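Side-chain contacts in citrate synthase (Mycobacterium tuberculosis, PDB 4TVM), which condenses oxaloacetate with acetyl-CoA and water to give citrate and free CoA, the reaction that carries acetyl units into the Krebs cycle: residues Gly73-Ile76 against Asp77-Ala80; Cys236-Ser239 against Thr240-Val244; Thr107-Ile110 against Gln111-Thr114. All coordinates share one frame; numbering follows the deposited sequence.

All three contacts are local, each within one continuous stretch, so none closes a long loop; they follow in series without nesting or crossing. Nearest the N terminus, contact 1 (73-80) is the turn from strand 74-75, outermost within this chain of a small antiparallel sheet, into helix 76-82. Contact 3 (107-114) comes next, where helix 100-111 ends in a loop that lies against helix 159-182. Contact 2 (236-244) is last and most deeply buried, forming most of helix 236-246, in touch with helices 251-262 and 383-403. Centres of the contacts are about 24 to 26 Å apart. Contacts 1 and 2 also meet the second subunit. Together they illustrate a helix start, a nearly whole short helix and a helix end.

Contact 1 of 3, residues Gly73-Ile76 against Asp77-Ala80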
# COMPACT_ATOMS: atom_id res chain seq x y z
N GLY A 73 3.28 -26.24 -6.81
CA GLY A 73 3.48 -27.34 -7.74
C GLY A 73 2.18 -28.01 -8.16
O GLY A 73 2.17 -28.74 -9.15
N TYR A 74 1.10 -27.76 -7.42
CA TYR A 74 -0.16 -28.46 -7.63
C TYR A 74 -1.08 -27.68 -8.55
O TYR A 74 -1.32 -26.51 -8.33
CB TYR A 74 -0.87 -28.64 -6.31
CG TYR A 74 -0.12 -29.46 -5.31
CD1 TYR A 74 0.03 -30.84 -5.49
CD2 TYR A 74 0.44 -28.88 -4.17
CE1 TYR A 74 0.72 -31.61 -4.57
CE2 TYR A 74 1.12 -29.64 -3.24
CZ TYR A 74 1.25 -31.00 -3.44
OH TYR A 74 1.91 -31.77 -2.52
N PRO A 75 -1.62 -28.34 -9.59
CA PRO A 75 -2.46 -27.53 -10.48
C PRO A 75 -3.82 -27.13 -9.91
O PRO A 75 -4.37 -27.79 -9.02
CB PRO A 75 -2.61 -28.43 -11.73
CG PRO A 75 -1.39 -29.29 -11.71
CD PRO A 75 -1.16 -29.59 -10.24
N ILE A 76 -4.34 -26.01 -10.44
CA ILE A 76 -5.49 -25.33 -9.89
C ILE A 76 -6.72 -26.17 -10.08
O ILE A 76 -7.59 -26.17 -9.21
CB ILE A 76 -5.67 -23.93 -10.51
CG1 ILE A 76 -6.59 -23.06 -9.64
CG2 ILE A 76 -6.20 -23.99 -11.95
CD1 ILE A 76 -6.14 -22.94 -8.21
N ASP A 77 -6.79 -26.89 -11.19
CA ASP A 77 -7.96 -27.72 -11.45
C ASP A 77 -8.06 -28.80 -10.39
O ASP A 77 -9.14 -29.11 -9.94
CB ASP A 77 -7.97 -28.29 -12.89
CG ASP A 77 -6.72 -29.12 -13.25
OD1 ASP A 77 -5.87 -29.37 -12.38
OD2 ASP A 77 -6.59 -29.51 -14.42
N GLN A 78 -6.92 -29.34 -9.96
CA GLN A 78 -6.93 -30.39 -8.92
C GLN A 78 -7.34 -29.85 -7.53
O GLN A 78 -8.15 -30.47 -6.83
CB GLN A 78 -5.56 -31.11 -8.88
CG GLN A 78 -5.37 -32.18 -9.96
CD GLN A 78 -3.95 -32.74 -10.06
OE1 GLN A 78 -3.34 -32.79 -11.14
NE2 GLN A 78 -3.43 -33.20 -8.96
N LEU A 79 -6.84 -28.69 -7.13
CA LEU A 79 -7.20 -28.13 -5.79
C LEU A 79 -8.64 -27.68 -5.76
O LEU A 79 -9.36 -27.88 -4.77
CB LEU A 79 -6.30 -26.95 -5.46
CG LEU A 79 -4.82 -27.24 -5.57
CD1 LEU A 79 -4.06 -25.95 -5.80
CD2 LEU A 79 -4.34 -28.01 -4.35
N ALA A 80 -9.06 -27.05 -6.85
CA ALA A 80 -10.42 -26.54 -6.97
C ALA A 80 -11.40 -27.68 -6.80
O ALA A 80 -12.32 -27.61 -6.00
CB ALA A 80 -10.62 -25.88 -8.32
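With its CG turned opposite its own carbonyl carbon (chi1 -53°), L79 brings CD2 to 4.0 Å from CB of Y74; the tyrosine, in a similar rotamer (chi1 -61°), carries its ring away from the 77-80 turn. CG of the same leucine lies 3.5 Å from P75 O, and its CD1 lies near the carbonyl oxygens of both P75 and Y74. L79 and Y74 give the strand-to-helix corner an apolar side, continued by Y71 and by L91 of helix 85-94.

P75 is the N-cap, and its carbonyl starts the helix. L79 N reaches P75 O at 3.2 Å, while Q78 N adds a weak bond to the same oxygen. The next backbone bond follows, A80 N to I76 O at 2.9 Å. On the outer side D77 folds its carboxylate back over the turn, placing OD1 3.5 Å from CB of P75. I76 faces inward, against L69 of strand 68-71 and I321 of helix 317-329.

Proline offers no side-chain acceptor to the first helical amides, and the carboxylate of D77, lying within the first turn, would be expected to interact favourably with the positive end of the helix dipole.

Contact 2 of 3, residues Cys236-Ser239 against Thr240-Val244; sequences CSTS and TVRLV
A side-chain hydrogen bond joins T240 to C236, one turn apart: hydroxyl OG1 donates to C236 O at 2.6 Å. Placing OG1 opposite the carbonyl carbon of T240 and beside its own N (chi1 -61°) turns the hydroxyl back along the helix, and it reaches the oxygen from a position tilted 33° from the carbonyl plane. T240 N makes a weak bond to the same oxygen, so one carbonyl serves both backbone and side chain of a single residue.

Backbone bonds of the alpha-helical kind carry the rest of the spiral. V241 N meets S237 O at 3.2 Å, R242 N meets T238 O at 2.9 Å, and L243 N closes on S239 O at 3.1 Å.

Carbon atoms also rest against the carbonyls: CG2 of V241 lies 3.3 Å from S237 O. The R242 chain, extended from CG to NE, starts over T238 O and leads to a guanidinium that has CG2 of T238 near its plane, 4.5 Å from NE.

Charge is settled farther out, where R242 NH2 forms a salt bridge with E401 of helix 383-403. S237 touches H267 and R391, both oxaloacetate-binding residues, and T240 packs on L243 of the second subunit.

The hydroxyl of T240 finds its acceptor within its own helix, consistent with its buried place beside the second subunit, while the arginine's charge is probably balanced by E401, tying this helix to the one that bears R391.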
# COMPACT_ATOMS: atom_id res chain seq x y z
N CYS A 236 -0.10 -6.68 -8.58
CA CYS A 236 -0.16 -5.35 -8.06
C CYS A 236 -0.36 -5.39 -6.55
O CYS A 236 0.44 -4.83 -5.81
CB CYS A 236 -1.32 -4.58 -8.69
SG CYS A 236 -1.56 -2.90 -8.01
N SER A 237 -1.39 -6.10 -6.14
CA SER A 237 -1.83 -6.19 -4.77
C SER A 237 -0.78 -6.82 -3.91
O SER A 237 -0.58 -6.43 -2.76
CB SER A 237 -3.05 -7.10 -4.68
OG SER A 237 -2.73 -8.39 -5.24
N THR A 238 -0.12 -7.82 -4.42
CA THR A 238 0.79 -8.57 -3.58
C THR A 238 2.17 -7.96 -3.63
O THR A 238 2.94 -8.09 -2.69
CB THR A 238 0.84 -10.06 -3.98
OG1 THR A 238 -0.29 -10.73 -3.42
CG2 THR A 238 2.13 -10.75 -3.49
N SER A 239 2.52 -7.35 -4.75
CA SER A 239 3.79 -6.65 -4.82
C SER A 239 3.68 -5.48 -3.88
O SER A 239 4.68 -4.98 -3.47
CB SER A 239 4.12 -6.17 -6.20
OG SER A 239 4.56 -7.24 -7.00
N THR A 240 2.46 -5.06 -3.57
CA THR A 240 2.23 -3.97 -2.62
C THR A 240 2.37 -4.43 -1.21
O THR A 240 2.88 -3.72 -0.38
CB THR A 240 0.83 -3.40 -2.77
OG1 THR A 240 0.68 -2.89 -4.09
CG2 THR A 240 0.62 -2.29 -1.77
N VAL A 241 1.90 -5.64 -0.93
CA VAL A 241 2.13 -6.22 0.35
C VAL A 241 3.62 -6.40 0.53
O VAL A 241 4.17 -6.12 1.57
CB VAL A 241 1.39 -7.52 0.47
CG1 VAL A 241 1.73 -8.22 1.77
CG2 VAL A 241 -0.11 -7.27 0.39
N ARG A 242 4.29 -6.79 -0.53
CA ARG A 242 5.74 -6.99 -0.48
C ARG A 242 6.56 -5.74 -0.23
O ARG A 242 7.54 -5.81 0.47
CB ARG A 242 6.23 -7.67 -1.78
CG ARG A 242 6.34 -9.18 -1.64
CD ARG A 242 6.61 -9.86 -2.98
NE ARG A 242 6.54 -11.32 -2.86
CZ ARG A 242 7.55 -12.10 -2.46
NH1 ARG A 242 8.77 -11.60 -2.21
NH2 ARG A 242 7.37 -13.41 -2.38
N LEU A 243 6.15 -4.62 -0.81
CA LEU A 243 6.82 -3.33 -0.66
C LEU A 243 6.70 -2.73 0.75
O LEU A 243 7.67 -2.25 1.34
CB LEU A 243 6.20 -2.39 -1.70
CG LEU A 243 7.01 -1.18 -2.22
CD1 LEU A 243 8.44 -1.52 -2.62
CD2 LEU A 243 6.30 -0.55 -3.40
N VAL A 244 5.51 -2.76 1.29
CA VAL A 244 5.24 -2.27 2.61
C VAL A 244 6.03 -3.12 3.60
O VAL A 244 6.65 -2.60 4.55
CB VAL A 244 3.73 -2.43 2.85
CG1 VAL A 244 3.35 -2.16 4.29
CG2 VAL A 244 2.97 -1.51 1.93

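Contact 3 of 3, residues Thr107-Ile110 against Gln111-Thr114; sequences TGRI and QRHT
H113 folds back on R109, its ND1 donating to the carbonyl oxygen of the arginine at 2.9 Å. The ring arrives there with CG beside its own backbone N and opposite the carbonyl carbon (chi1 -72°). ND1 lies nearly on the line of the C=O bond, and the acceptor sits at the ring's edge, tilted 25° from its plane. H113 N makes a second link, to I110 O at 3.2 Å.

Beside this grip lie two arginines, alongside each other and pointing the same way. NH2 of R112 rests 3.9 Å from CG of R109, and the guanidinium planes stand 81° apart. Their charged ends, NE of R109 and NH2 of R112, remain 4.5 Å apart, like charges close together but not in contact. The aliphatic part of R112 runs alongside the last turn, its CG 3.5 Å from G108 O.

Behind the side chains the last helical bonds hold the frame. Q111 N joins T107 O at 3.1 Å and R112 N joins G108 O at 3.2 Å. T114 sets CG2 3.5 Å from I110 O. Outermost is helix 159-182: I110 and H113 both touch A169, H113 also meets L162, and T114 O accepts a hydrogen bond from T173.

The imidazole thus donates to a carbonyl in the last turn of helix 100-111, which needs the proton on ND1; the partial negative charge of that helix end probably eases the closeness of the arginines.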
# COMPACT_ATOMS: atom_id res chain seq x y z
N THR A 107 -7.01 -25.78 11.41
CA THR A 107 -8.43 -25.52 11.28
C THR A 107 -9.01 -25.20 12.62
O THR A 107 -9.86 -24.33 12.73
CB THR A 107 -9.10 -26.79 10.75
OG1 THR A 107 -8.37 -27.21 9.60
CG2 THR A 107 -10.56 -26.57 10.41
N GLY A 108 -8.58 -25.93 13.63
CA GLY A 108 -9.00 -25.66 15.01
C GLY A 108 -8.54 -24.28 15.48
O GLY A 108 -9.32 -23.54 16.04
N ARG A 109 -7.28 -23.96 15.20
CA ARG A 109 -6.66 -22.70 15.60
C ARG A 109 -7.40 -21.50 15.01
O ARG A 109 -7.64 -20.51 15.69
CB ARG A 109 -5.19 -22.72 15.17
CG ARG A 109 -4.25 -21.89 16.04
CD ARG A 109 -2.79 -22.15 15.68
NE ARG A 109 -2.23 -23.29 16.43
CZ ARG A 109 -1.66 -24.38 15.92
NH1 ARG A 109 -1.52 -24.56 14.60
NH2 ARG A 109 -1.21 -25.32 16.75
N ILE A 110 -7.79 -21.61 13.75
CA ILE A 110 -8.56 -20.55 13.11
C ILE A 110 -9.96 -20.48 13.70
O ILE A 110 -10.53 -19.40 13.81
CB ILE A 110 -8.67 -20.79 11.58
CG1 ILE A 110 -7.31 -20.62 10.92
CG2 ILE A 110 -9.66 -19.83 10.93
CD1 ILE A 110 -7.28 -21.16 9.50
N GLN A 111 -10.55 -21.62 14.05
CA GLN A 111 -11.96 -21.62 14.43
C GLN A 111 -12.14 -20.92 15.76
O GLN A 111 -13.20 -20.37 16.04
CB GLN A 111 -12.52 -23.06 14.49
CG GLN A 111 -13.97 -23.18 14.05
CD GLN A 111 -14.23 -22.65 12.64
OE1 GLN A 111 -15.10 -21.81 12.43
NE2 GLN A 111 -13.47 -23.14 11.68
N ARG A 112 -11.09 -20.91 16.56
CA ARG A 112 -11.18 -20.33 17.90
C ARG A 112 -10.75 -18.85 17.94
O ARG A 112 -10.77 -18.25 19.00
CB ARG A 112 -10.45 -21.23 18.95
CG ARG A 112 -8.95 -21.41 18.77
CD ARG A 112 -8.34 -22.51 19.67
NE ARG A 112 -6.87 -22.55 19.55
CZ ARG A 112 -6.02 -21.63 20.06
NH1 ARG A 112 -6.49 -20.60 20.74
NH2 ARG A 112 -4.70 -21.74 19.89
N HIS A 113 -10.44 -18.24 16.79
CA HIS A 113 -10.06 -16.81 16.72
C HIS A 113 -10.95 -15.94 15.82
O HIS A 113 -10.54 -14.84 15.40
CB HIS A 113 -8.61 -16.65 16.24
CG HIS A 113 -7.58 -17.05 17.25
ND1 HIS A 113 -7.33 -18.37 17.56
CD2 HIS A 113 -6.75 -16.32 18.02
CE1 HIS A 113 -6.38 -18.43 18.49
NE2 HIS A 113 -6.02 -17.19 18.78
N THR A 114 -12.17 -16.38 15.56
CA THR A 114 -13.03 -15.69 14.62
C THR A 114 -13.81 -14.56 15.23
O THR A 114 -14.40 -13.76 14.50
CB THR A 114 -14.07 -16.63 14.02
OG1 THR A 114 -14.67 -17.38 15.07
CG2 THR A 114 -13.44 -17.58 13.01